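Capsid (Human calicivirus NLV/Boxer/2001/US, PDB 4RDL) forms the protruding (P) domain of the norovirus capsid protein, which binds histo-blood group antigen glycans, here the Lewis y tetrasaccharide, probably for attachment to host cells. Local coordinates at residues A[84-89]-A[152-157]; A[111-116]-A[138-143]; A[172-177]-A[222-227]. All blocks are in the same frame, centred on the assembly; numbering follows the deposited sequence.

Contact 1 (A[84-89]-A[152-157]); sequences YGVNLA and VKLEDN
Val-152 and Val-86 form a hydrogen-bonded antiparallel pair, bonded in both directions. Val-86 N donates to Val-152 O at 2.9 Å, and Val-152 N returns a longer bond of 3.2 Å to Val-86 O. The side chain of Val-152 shares a sheet face with those of Val-86 and Leu-154, and its CG1 brushes Leu-88 CD1. Lys-153 lies opposite Gly-85 in a non-hydrogen-bonded pair whose CA atoms approach to 4.1 Å. Gly-85, without a side chain, brings its CA to 3.0 Å from Val-152 O. Leu-154 N then donates to Tyr-84 O, while both methyls of Leu-154 pack on Val-86 CG2, CD1 at 3.5 Å. A water joins Tyr-84 N to Leu-154 O. Beyond it, Asp-156 has CG anti to its backbone N (chi1 -173°), which brings the carboxylate carbon to 3.4 Å from Tyr-84 CE2, the two planes 48° apart. Tyr-84 OH is held by Asp-161 and Asp-156 OD1 by Asn-158 N, and a second water, donating to Asp-156 OD2, links weakly to Tyr-84 OH. Strand 83-89 is flanked by 151-154 and by 72-80 in one antiparallel sheet, with Leu-154 also touching Ile-77 of 72-80 and Val-136 and Ile-138 of strand 133-139.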
loop_
_atom_site.group_PDB
_atom_site.type_symbol
_atom_site.label_atom_id
_atom_site.label_comp_id
_atom_site.label_asym_id
_atom_site.label_seq_id
_atom_site.Cartn_x
_atom_site.Cartn_y
_atom_site.Cartn_z
ATOM N N TYR A 84 6.110 26.788 11.209
ATOM C CA TYR A 84 5.274 25.613 11.398
ATOM C C TYR A 84 6.105 24.340 11.294
ATOM O O TYR A 84 7.187 24.331 10.714
ATOM C CB TYR A 84 4.147 25.590 10.363
ATOM C CG TYR A 84 3.227 26.790 10.445
ATOM C CD1 TYR A 84 2.026 26.723 11.134
ATOM C CD2 TYR A 84 3.563 27.987 9.830
ATOM C CE1 TYR A 84 1.185 27.816 11.208
ATOM C CE2 TYR A 84 2.731 29.087 9.900
ATOM C CZ TYR A 84 1.546 28.996 10.595
ATOM O OH TYR A 84 0.710 30.089 10.669
ATOM N N GLY A 85 5.587 23.263 11.862
ATOM C CA GLY A 85 6.267 21.989 11.796
ATOM C C GLY A 85 5.363 20.853 12.205
ATOM O O GLY A 85 4.184 21.053 12.539
ATOM N N VAL A 86 5.921 19.648 12.182
ATOM C CA VAL A 86 5.234 18.477 12.707
ATOM C C VAL A 86 6.110 17.781 13.748
ATOM O O VAL A 86 7.307 17.551 13.508
ATOM C CB VAL A 86 4.857 17.475 11.579
ATOM C CG1 VAL A 86 4.332 16.176 12.172
ATOM C CG2 VAL A 86 3.832 18.093 10.641
ATOM N N ASN A 87 5.511 17.478 14.904
ATOM C CA ASN A 87 6.096 16.561 15.872
ATOM C C ASN A 87 5.710 15.151 15.477
ATOM O O ASN A 87 4.536 14.783 15.552
ATOM C CB ASN A 87 5.582 16.861 17.289
ATOM C CG ASN A 87 6.111 18.165 17.832
ATOM O OD1 ASN A 87 7.312 18.415 17.801
ATOM N ND2 ASN A 87 5.206 19.023 18.315
ATOM N N LEU A 88 6.696 14.364 15.058
ATOM C CA LEU A 88 6.442 13.070 14.435
ATOM C C LEU A 88 6.100 11.955 15.415
ATOM O O LEU A 88 6.576 11.928 16.554
ATOM C CB LEU A 88 7.650 12.651 13.597
ATOM C CG LEU A 88 7.998 13.527 12.392
ATOM C CD1 LEU A 88 9.407 13.219 11.874
ATOM C CD2 LEU A 88 6.957 13.347 11.288
ATOM N N ALA A 89 5.265 11.037 14.938
ATOM C CA ALA A 89 4.963 9.792 15.620
ATOM C C ALA A 89 5.035 8.655 14.602
ATOM O O ALA A 89 5.168 8.896 13.393
ATOM C CB ALA A 89 3.567 9.859 16.252
ATOM N N VAL A 152 10.030 18.032 11.885
ATOM C CA VAL A 152 10.346 18.613 10.580
ATOM C C VAL A 152 9.598 19.929 10.406
ATOM O O VAL A 152 8.479 20.097 10.908
ATOM C CB VAL A 152 10.012 17.659 9.399
ATOM C CG1 VAL A 152 10.868 16.407 9.472
ATOM C CG2 VAL A 152 8.520 17.320 9.378
ATOM N N LYS A 153 10.224 20.861 9.703
ATOM C CA LYS A 153 9.588 22.133 9.396
ATOM C C LYS A 153 8.618 21.970 8.225
ATOM O O LYS A 153 8.911 21.260 7.250
ATOM C CB LYS A 153 10.636 23.209 9.062
ATOM C CG LYS A 153 10.027 24.509 8.557
ATOM C CD LYS A 153 11.086 25.559 8.252
ATOM C CE LYS A 153 10.446 26.839 7.743
ATOM N NZ LYS A 153 11.462 27.874 7.393
ATOM N N LEU A 154 7.468 22.632 8.334
ATOM C CA LEU A 154 6.509 22.748 7.241
ATOM C C LEU A 154 6.616 24.136 6.624
ATOM O O LEU A 154 6.685 25.129 7.346
ATOM C CB LEU A 154 5.088 22.551 7.768
ATOM C CG LEU A 154 4.568 21.105 7.802
ATOM C CD1 LEU A 154 5.597 20.105 8.339
ATOM C CD2 LEU A 154 3.257 21.044 8.584
ATOM N N GLU A 155 6.616 24.215 5.296
ATOM C CA GLU A 155 6.582 25.515 4.630
ATOM C C GLU A 155 5.216 26.157 4.852
ATOM O O GLU A 155 4.182 25.512 4.677
ATOM C CB GLU A 155 6.878 25.370 3.133
ATOM C CG GLU A 155 8.267 24.817 2.864
ATOM C CD GLU A 155 9.346 25.681 3.497
ATOM O OE1 GLU A 155 9.455 26.861 3.108
ATOM O OE2 GLU A 155 10.060 25.191 4.402
ATOM N N ASP A 156 5.209 27.427 5.234
ATOM C CA ASP A 156 3.950 28.110 5.480
ATOM C C ASP A 156 3.248 28.413 4.164
ATOM O O ASP A 156 3.783 29.124 3.322
ATOM C CB ASP A 156 4.196 29.401 6.262
ATOM C CG ASP A 156 2.910 30.084 6.701
ATOM O OD1 ASP A 156 1.821 29.494 6.538
ATOM O OD2 ASP A 156 2.995 31.217 7.222
ATOM N N ASN A 157 2.049 27.867 3.988
ATOM C CA ASN A 157 1.245 28.157 2.805
ATOM C C ASN A 157 -0.009 28.955 3.146
ATOM O O ASN A 157 -0.937 29.036 2.341
ATOM C CB ASN A 157 0.874 26.868 2.069
ATOM C CG ASN A 157 0.066 25.914 2.926
ATOM O OD1 ASN A 157 -0.455 26.290 3.978
ATOM N ND2 ASN A 157 -0.045 24.670 2.478
HETATM O O HOH W 1 6.897 27.490 8.636
HETATM O O HOH W 2 0.867 32.379 8.137
#

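Contact 2 (A[111-116]-A[138-143]). With GAL (beta-D-galactopyranose), chain C; FUC (alpha-L-fucopyranose), chain B.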
loop_
_atom_site.group_PDB
_atom_site.type_symbol
_atom_site.label_atom_id
_atom_site.label_comp_id
_atom_site.label_asym_id
_atom_site.label_seq_id
_atom_site.Cartn_x
_atom_site.Cartn_y
_atom_site.Cartn_z
ATOM N N GLY A 111 15.841 12.578 -0.330
ATOM C CA GLY A 111 16.637 13.592 0.328
ATOM C C GLY A 111 16.933 14.807 -0.527
ATOM O O GLY A 111 16.991 14.709 -1.756
ATOM N N ASN A 112 17.124 15.942 0.140
ATOM C CA ASN A 112 17.511 17.192 -0.507
ATOM C C ASN A 112 16.522 17.677 -1.552
ATOM O O ASN A 112 16.921 18.218 -2.581
ATOM C CB ASN A 112 18.911 17.101 -1.132
ATOM C CG ASN A 112 19.567 18.463 -1.253
ATOM O OD1 ASN A 112 19.517 19.262 -0.321
ATOM N ND2 ASN A 112 20.169 18.742 -2.403
ATOM N N CYS A 113 15.233 17.497 -1.276
ATOM C CA CYS A 113 14.204 17.873 -2.229
ATOM C C CYS A 113 12.936 18.347 -1.533
ATOM O O CYS A 113 12.858 18.359 -0.300
ATOM C CB CYS A 113 13.908 16.709 -3.181
ATOM S SG CYS A 113 13.408 15.185 -2.327
ATOM N N ASP A 114 11.960 18.762 -2.331
ATOM C CA ASP A 114 10.705 19.273 -1.802
ATOM C C ASP A 114 9.647 18.180 -1.845
ATOM O O ASP A 114 9.287 17.688 -2.921
ATOM C CB ASP A 114 10.228 20.482 -2.606
ATOM C CG ASP A 114 11.076 21.726 -2.373
ATOM O OD1 ASP A 114 12.116 21.654 -1.676
ATOM O OD2 ASP A 114 10.687 22.789 -2.901
ATOM N N LEU A 115 9.181 17.788 -0.666
ATOM C CA LEU A 115 8.134 16.787 -0.529
ATOM C C LEU A 115 6.784 17.479 -0.463
ATOM O O LEU A 115 6.495 18.212 0.490
ATOM C CB LEU A 115 8.341 15.961 0.742
ATOM C CG LEU A 115 9.750 15.403 0.963
ATOM C CD1 LEU A 115 9.840 14.756 2.341
ATOM C CD2 LEU A 115 10.118 14.404 -0.141
ATOM N N HIS A 116 5.962 17.253 -1.478
ATOM C CA HIS A 116 4.634 17.851 -1.524
ATOM C C HIS A 116 3.652 16.854 -0.948
ATOM O O HIS A 116 3.342 15.837 -1.578
ATOM C CB HIS A 116 4.265 18.226 -2.962
ATOM C CG HIS A 116 5.211 19.210 -3.572
ATOM N ND1 HIS A 116 4.981 20.571 -3.551
ATOM C CD2 HIS A 116 6.413 19.037 -4.171
ATOM C CE1 HIS A 116 5.991 21.191 -4.137
ATOM N NE2 HIS A 116 6.878 20.284 -4.512
ATOM N N ILE A 138 7.211 19.970 2.551
ATOM C CA ILE A 138 8.249 19.719 3.543
ATOM C C ILE A 138 9.596 19.563 2.841
ATOM O O ILE A 138 9.768 18.685 1.986
ATOM C CB ILE A 138 7.941 18.449 4.371
ATOM C CG1 ILE A 138 6.593 18.607 5.096
ATOM C CG2 ILE A 138 9.068 18.152 5.369
ATOM C CD1 ILE A 138 6.165 17.376 5.862
ATOM N N HIS A 139 10.550 20.410 3.204
ATOM C CA HIS A 139 11.915 20.305 2.693
ATOM C C HIS A 139 12.647 19.179 3.400
ATOM O O HIS A 139 12.716 19.162 4.630
ATOM C CB HIS A 139 12.679 21.606 2.962
ATOM C CG HIS A 139 12.149 22.786 2.213
ATOM N ND1 HIS A 139 12.570 24.076 2.467
ATOM C CD2 HIS A 139 11.243 22.875 1.213
ATOM C CE1 HIS A 139 11.943 24.907 1.652
ATOM N NE2 HIS A 139 11.135 24.206 0.879
ATOM N N SER A 140 13.221 18.247 2.640
ATOM C CA SER A 140 14.084 17.232 3.249
ATOM C C SER A 140 15.536 17.725 3.257
ATOM O O SER A 140 16.454 17.058 2.760
ATOM C CB SER A 140 13.942 15.862 2.575
ATOM O OG SER A 140 14.171 15.943 1.185
ATOM N N TYR A 141 15.721 18.915 3.819
ATOM C CA TYR A 141 17.023 19.567 3.900
ATOM C C TYR A 141 16.923 20.735 4.866
ATOM O O TYR A 141 15.816 21.087 5.288
ATOM C CB TYR A 141 17.515 20.027 2.514
ATOM C CG TYR A 141 16.552 20.891 1.722
ATOM C CD1 TYR A 141 16.601 22.281 1.804
ATOM C CD2 TYR A 141 15.598 20.314 0.878
ATOM C CE1 TYR A 141 15.730 23.075 1.073
ATOM C CE2 TYR A 141 14.717 21.099 0.144
ATOM C CZ TYR A 141 14.793 22.477 0.242
ATOM O OH TYR A 141 13.933 23.264 -0.484
ATOM N N ASP A 142 18.082 21.319 5.190
ATOM C CA ASP A 142 18.254 22.358 6.217
ATOM C C ASP A 142 18.174 21.779 7.628
ATOM O O ASP A 142 17.623 20.697 7.838
ATOM C CB ASP A 142 17.267 23.526 6.050
ATOM C CG ASP A 142 17.511 24.325 4.787
ATOM O OD1 ASP A 142 18.651 24.316 4.265
ATOM O OD2 ASP A 142 16.558 24.973 4.318
ATOM N N ALA A 143 18.736 22.503 8.590
ATOM C CA ALA A 143 18.821 22.020 9.965
ATOM C C ALA A 143 17.442 21.747 10.564
ATOM O O ALA A 143 17.307 20.940 11.484
ATOM C CB ALA A 143 19.591 23.007 10.824
HETATM C C1 GAL C . 8.985 25.586 -7.573
HETATM C C2 GAL C . 8.402 24.507 -6.688
HETATM C C3 GAL C . 9.309 24.160 -5.565
HETATM C C4 GAL C . 10.622 23.845 -6.015
HETATM C C5 GAL C . 11.162 24.977 -6.828
HETATM C C6 GAL C . 12.497 24.752 -7.377
HETATM O O2 GAL C . 7.147 24.961 -6.188
HETATM O O3 GAL C . 8.738 23.087 -4.790
HETATM O O4 GAL C . 10.595 22.611 -6.803
HETATM O O5 GAL C . 10.260 25.266 -7.977
HETATM O O6 GAL C . 13.073 25.804 -7.998
HETATM C C1 FUC B . 6.140 24.037 -6.414
HETATM C C2 FUC B . 4.961 24.395 -5.611
HETATM C C3 FUC B . 4.397 25.691 -6.053
HETATM C C4 FUC B . 4.067 25.708 -7.502
HETATM C C5 FUC B . 5.231 25.239 -8.356
HETATM C C6 FUC B . 4.863 25.122 -9.785
HETATM O O2 FUC B . 5.330 24.472 -4.263
HETATM O O3 FUC B . 3.284 26.027 -5.288
HETATM O O4 FUC B . 2.968 24.895 -7.740
HETATM O O5 FUC B . 5.780 24.004 -7.886
HETATM O O HOH W 3 9.780 24.874 -1.334
#
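Asp-114 and Tyr-141 meet through a hydrogen bond between their side chains. Asp-114 OD1 accepts on its syn lone pair from Tyr-141 OH at 2.7 Å, with the ring and carboxylate only 15° from coplanar. The second oxygen, OD2, accepts from GAL O3 at 2.7 Å and from a water that also contacts His-139 NE2.

Among backbone bonds, Leu-115 and Ile-138 form a reciprocal antiparallel pair, and Ser-140 N donates to Cys-113 O at 3.0 Å almost linearly. Past the regular strands, Ser-140 centres an inverse gamma turn and continues the pairing: its carbonyl receives Asn-112 N, and its OG, set between backbone N and carbonyl carbon (chi1 55°), accepts from Cys-113 N at 3.1 Å. The same hydroxyl is also bonded to Phe-110 O.

Several side chains pack nearby. Tyr-141 OH sits 3.1 Å above the centre of the His-139 ring, and His-139 CB lies over one face of the tyrosine, offset toward its rim. Asn-112 OD1, bonded to Arg-178, lies 3.6 Å from Tyr-141 CB. Separately, on the other sheet face, the aliphatic pair Leu-115 CB and Ile-138 CB meet.

Asp-114 and His-116 belong to the glycan pocket, where the edge of the His-116 ring lies near GAL O3 and O2 of the fucose in chain B. The two carboxylate oxygens of Asp-114 divide their work: OD1 is fixed by the protein and OD2 faces the sugar, consistent with Tyr-141 acting as a second-shell residue that helps set the carboxylate.

Contact 3 (A[172-177]-A[222-227]); sequences LTWVSN and PTVSNP. With GAL (beta-D-galactopyranose), chain C; FUC (alpha-L-fucopyranose), chain D.
Trp-174 has CG between its backbone N and carbonyl carbon (chi1 65°), and chi2 of -73° turns the indole, while Val-224 CG2 stands anti to its own carbonyl carbon; CG2 meets the indole at CE3, 3.6 Å away. Beside this, Trp-174 CB packs on Pro-222 CB at 3.7 Å, and Val-175 and Thr-223 lie side by side, Val-175 CB against Thr-223 CG2. Two backbone bonds join the strand to the loop: Val-175 N to Pro-222 O at 3.0 Å, nearly straight (169°), and Val-224 N to Val-175 O at 2.9 Å.

Trp-174, Ser-176, Asn-177 and Val-224 line the glycan pocket. GAL O4 donates to Asn-177 O and also lies within hydrogen-bonding range of Ser-176 OG, while O3 of the fucose in chain D donates to Asn-177 OD1 at 2.6 Å. The C6 methyl of this fucose sits at the indole edge, 3.8 Å from Trp-174 CZ3. One water links Asn-177 N, Val-224 O and fucose O4.

Thr-173 and Trp-174 form a classic beta bulge opposite His-116 of strand 113-121, and the His-116 ring stacks on the indole. The loop, between strands 213-220 and 228-231, approaches the second subunit, where Thr-129 of that chain packs on Val-224.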
loop_
_atom_site.group_PDB
_atom_site.type_symbol
_atom_site.label_atom_id
_atom_site.label_comp_id
_atom_site.label_asym_id
_atom_site.label_seq_id
_atom_site.Cartn_x
_atom_site.Cartn_y
_atom_site.Cartn_z
ATOM N N LEU A 172 2.876 11.311 0.661
ATOM C CA LEU A 172 3.670 11.943 -0.379
ATOM C C LEU A 172 2.908 11.972 -1.701
ATOM O O LEU A 172 2.710 10.940 -2.338
ATOM C CB LEU A 172 4.994 11.194 -0.543
ATOM C CG LEU A 172 5.963 11.835 -1.537
ATOM C CD1 LEU A 172 6.371 13.238 -1.081
ATOM C CD2 LEU A 172 7.188 10.945 -1.718
ATOM N N THR A 173 2.484 13.158 -2.122
ATOM C CA THR A 173 1.720 13.289 -3.365
ATOM C C THR A 173 2.635 13.445 -4.574
ATOM O O THR A 173 2.439 12.794 -5.606
ATOM C CB THR A 173 0.743 14.469 -3.290
ATOM O OG1 THR A 173 -0.127 14.253 -2.175
ATOM C CG2 THR A 173 -0.092 14.591 -4.561
ATOM N N TRP A 174 3.628 14.314 -4.451
ATOM C CA TRP A 174 4.623 14.473 -5.498
ATOM C C TRP A 174 5.900 15.098 -4.928
ATOM O O TRP A 174 5.926 15.535 -3.768
ATOM C CB TRP A 174 4.066 15.254 -6.705
ATOM C CG TRP A 174 3.678 16.695 -6.453
ATOM C CD1 TRP A 174 2.587 17.151 -5.763
ATOM C CD2 TRP A 174 4.357 17.856 -6.945
ATOM N NE1 TRP A 174 2.566 18.530 -5.770
ATOM C CE2 TRP A 174 3.637 18.987 -6.500
ATOM C CE3 TRP A 174 5.510 18.051 -7.718
ATOM C CZ2 TRP A 174 4.031 20.293 -6.796
ATOM C CZ3 TRP A 174 5.893 19.347 -8.022
ATOM C CH2 TRP A 174 5.160 20.453 -7.553
ATOM N N VAL A 175 6.958 15.103 -5.736
ATOM C CA VAL A 175 8.274 15.562 -5.324
ATOM C C VAL A 175 8.826 16.492 -6.394
ATOM O O VAL A 175 8.636 16.252 -7.589
ATOM C CB VAL A 175 9.247 14.364 -5.135
ATOM C CG1 VAL A 175 10.649 14.850 -4.766
ATOM C CG2 VAL A 175 8.712 13.394 -4.087
ATOM N N SER A 176 9.487 17.559 -5.963
ATOM C CA SER A 176 10.221 18.410 -6.892
ATOM C C SER A 176 11.610 18.743 -6.346
ATOM O O SER A 176 11.904 18.499 -5.168
ATOM C CB SER A 176 9.444 19.694 -7.195
ATOM O OG SER A 176 9.264 20.450 -6.016
ATOM N N ASN A 177 12.465 19.288 -7.205
ATOM C CA ASN A 177 13.814 19.639 -6.782
ATOM C C ASN A 177 13.849 20.834 -5.843
ATOM O O ASN A 177 12.984 21.715 -5.881
ATOM C CB ASN A 177 14.710 19.913 -7.991
ATOM C CG ASN A 177 14.301 21.165 -8.744
ATOM O OD1 ASN A 177 13.245 21.201 -9.371
ATOM N ND2 ASN A 177 15.149 22.194 -8.705
ATOM N N PRO A 222 5.248 10.831 -9.847
ATOM C CA PRO A 222 5.523 12.265 -10.040
ATOM C C PRO A 222 6.685 12.813 -9.192
ATOM O O PRO A 222 6.511 13.762 -8.414
ATOM C CB PRO A 222 4.197 12.930 -9.645
ATOM C CG PRO A 222 3.614 11.980 -8.642
ATOM C CD PRO A 222 3.941 10.608 -9.205
ATOM N N THR A 223 7.856 12.201 -9.343
ATOM C CA THR A 223 9.114 12.837 -8.978
ATOM C C THR A 223 9.467 13.715 -10.182
ATOM O O THR A 223 10.097 13.267 -11.156
ATOM C CB THR A 223 10.224 11.803 -8.681
ATOM O OG1 THR A 223 10.042 10.660 -9.519
ATOM C CG2 THR A 223 10.187 11.350 -7.206
ATOM N N VAL A 224 9.002 14.957 -10.139
ATOM C CA VAL A 224 9.044 15.826 -11.309
ATOM C C VAL A 224 10.484 16.138 -11.706
ATOM O O VAL A 224 11.306 16.501 -10.862
ATOM C CB VAL A 224 8.207 17.094 -11.061
ATOM C CG1 VAL A 224 8.353 18.094 -12.203
ATOM C CG2 VAL A 224 6.745 16.710 -10.862
ATOM N N SER A 225 10.760 15.976 -13.003
ATOM C CA SER A 225 12.095 16.033 -13.633
ATOM C C SER A 225 12.816 14.680 -13.723
ATOM O O SER A 225 13.781 14.534 -14.478
ATOM C CB SER A 225 13.014 17.122 -13.049
ATOM O OG SER A 225 13.699 16.680 -11.887
ATOM N N ASN A 226 12.337 13.691 -12.968
ATOM C CA ASN A 226 12.844 12.323 -13.077
ATOM C C ASN A 226 11.792 11.348 -12.574
ATOM O O ASN A 226 11.908 10.811 -11.470
ATOM C CB ASN A 226 14.138 12.145 -12.285
ATOM C CG ASN A 226 14.895 10.892 -12.691
ATOM O OD1 ASN A 226 14.316 9.959 -13.246
ATOM N ND2 ASN A 226 16.194 10.868 -12.421
ATOM N N PRO A 227 10.746 11.129 -13.384
ATOM C CA PRO A 227 9.548 10.423 -12.918
ATOM C C PRO A 227 9.685 8.902 -12.975
ATOM O O PRO A 227 8.757 8.200 -13.375
ATOM C CB PRO A 227 8.464 10.916 -13.879
ATOM C CG PRO A 227 9.212 11.192 -15.151
ATOM C CD PRO A 227 10.555 11.739 -14.711
HETATM C C1 GAL C . 8.985 25.586 -7.573
HETATM C C2 GAL C . 8.402 24.507 -6.688
HETATM C C3 GAL C . 9.309 24.160 -5.565
HETATM C C4 GAL C . 10.622 23.845 -6.015
HETATM C C5 GAL C . 11.162 24.977 -6.828
HETATM C C6 GAL C . 12.497 24.752 -7.377
HETATM O O2 GAL C . 7.147 24.961 -6.188
HETATM O O3 GAL C . 8.738 23.087 -4.790
HETATM O O4 GAL C . 10.595 22.611 -6.803
HETATM O O5 GAL C . 10.260 25.266 -7.977
HETATM O O6 GAL C . 13.073 25.804 -7.998
HETATM C C1 FUC D . 9.400 24.601 -11.997
HETATM C C2 FUC D . 10.680 23.890 -12.346
HETATM C C3 FUC D . 11.215 23.203 -11.157
HETATM C C4 FUC D . 10.266 22.289 -10.589
HETATM C C5 FUC D . 8.966 22.945 -10.303
HETATM C C6 FUC D . 7.965 21.983 -9.908
HETATM O O2 FUC D . 11.627 24.823 -12.852
HETATM O O3 FUC D . 12.454 22.533 -11.487
HETATM O O4 FUC D . 10.039 21.174 -11.482
HETATM O O5 FUC D . 8.453 23.708 -11.488
HETATM O O HOH W 4 11.388 19.175 -10.025
#

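Overall arrangement
Contacts 1 and 2 are nested along the chain, 111-116/138-143 lying within the loop closed by 84-89/152-157, their centres 11 Å apart. They touch at Ile-138, whose CG1 is 3.7 Å from Leu-154 CD1, and at Glu-155, whose CD is 3.3 Å from His-139 CE1. Contact 3 follows in sequence, its centre 12 Å from that of contact 2, and neighbouring strands 113-121 and 167-177 bring the two together: Asp-114 N lies 2.8 Å from Ser-176 O. Both touch the same galactose, contact 2 supplying Asp-114 and His-116 to the glycan pocket and contact 3 Trp-174, Ser-176, Asn-177 and Val-224. Contact 1 reaches the same sheet but stands back, the side chain of Leu-154 about 13 Å from the galactose.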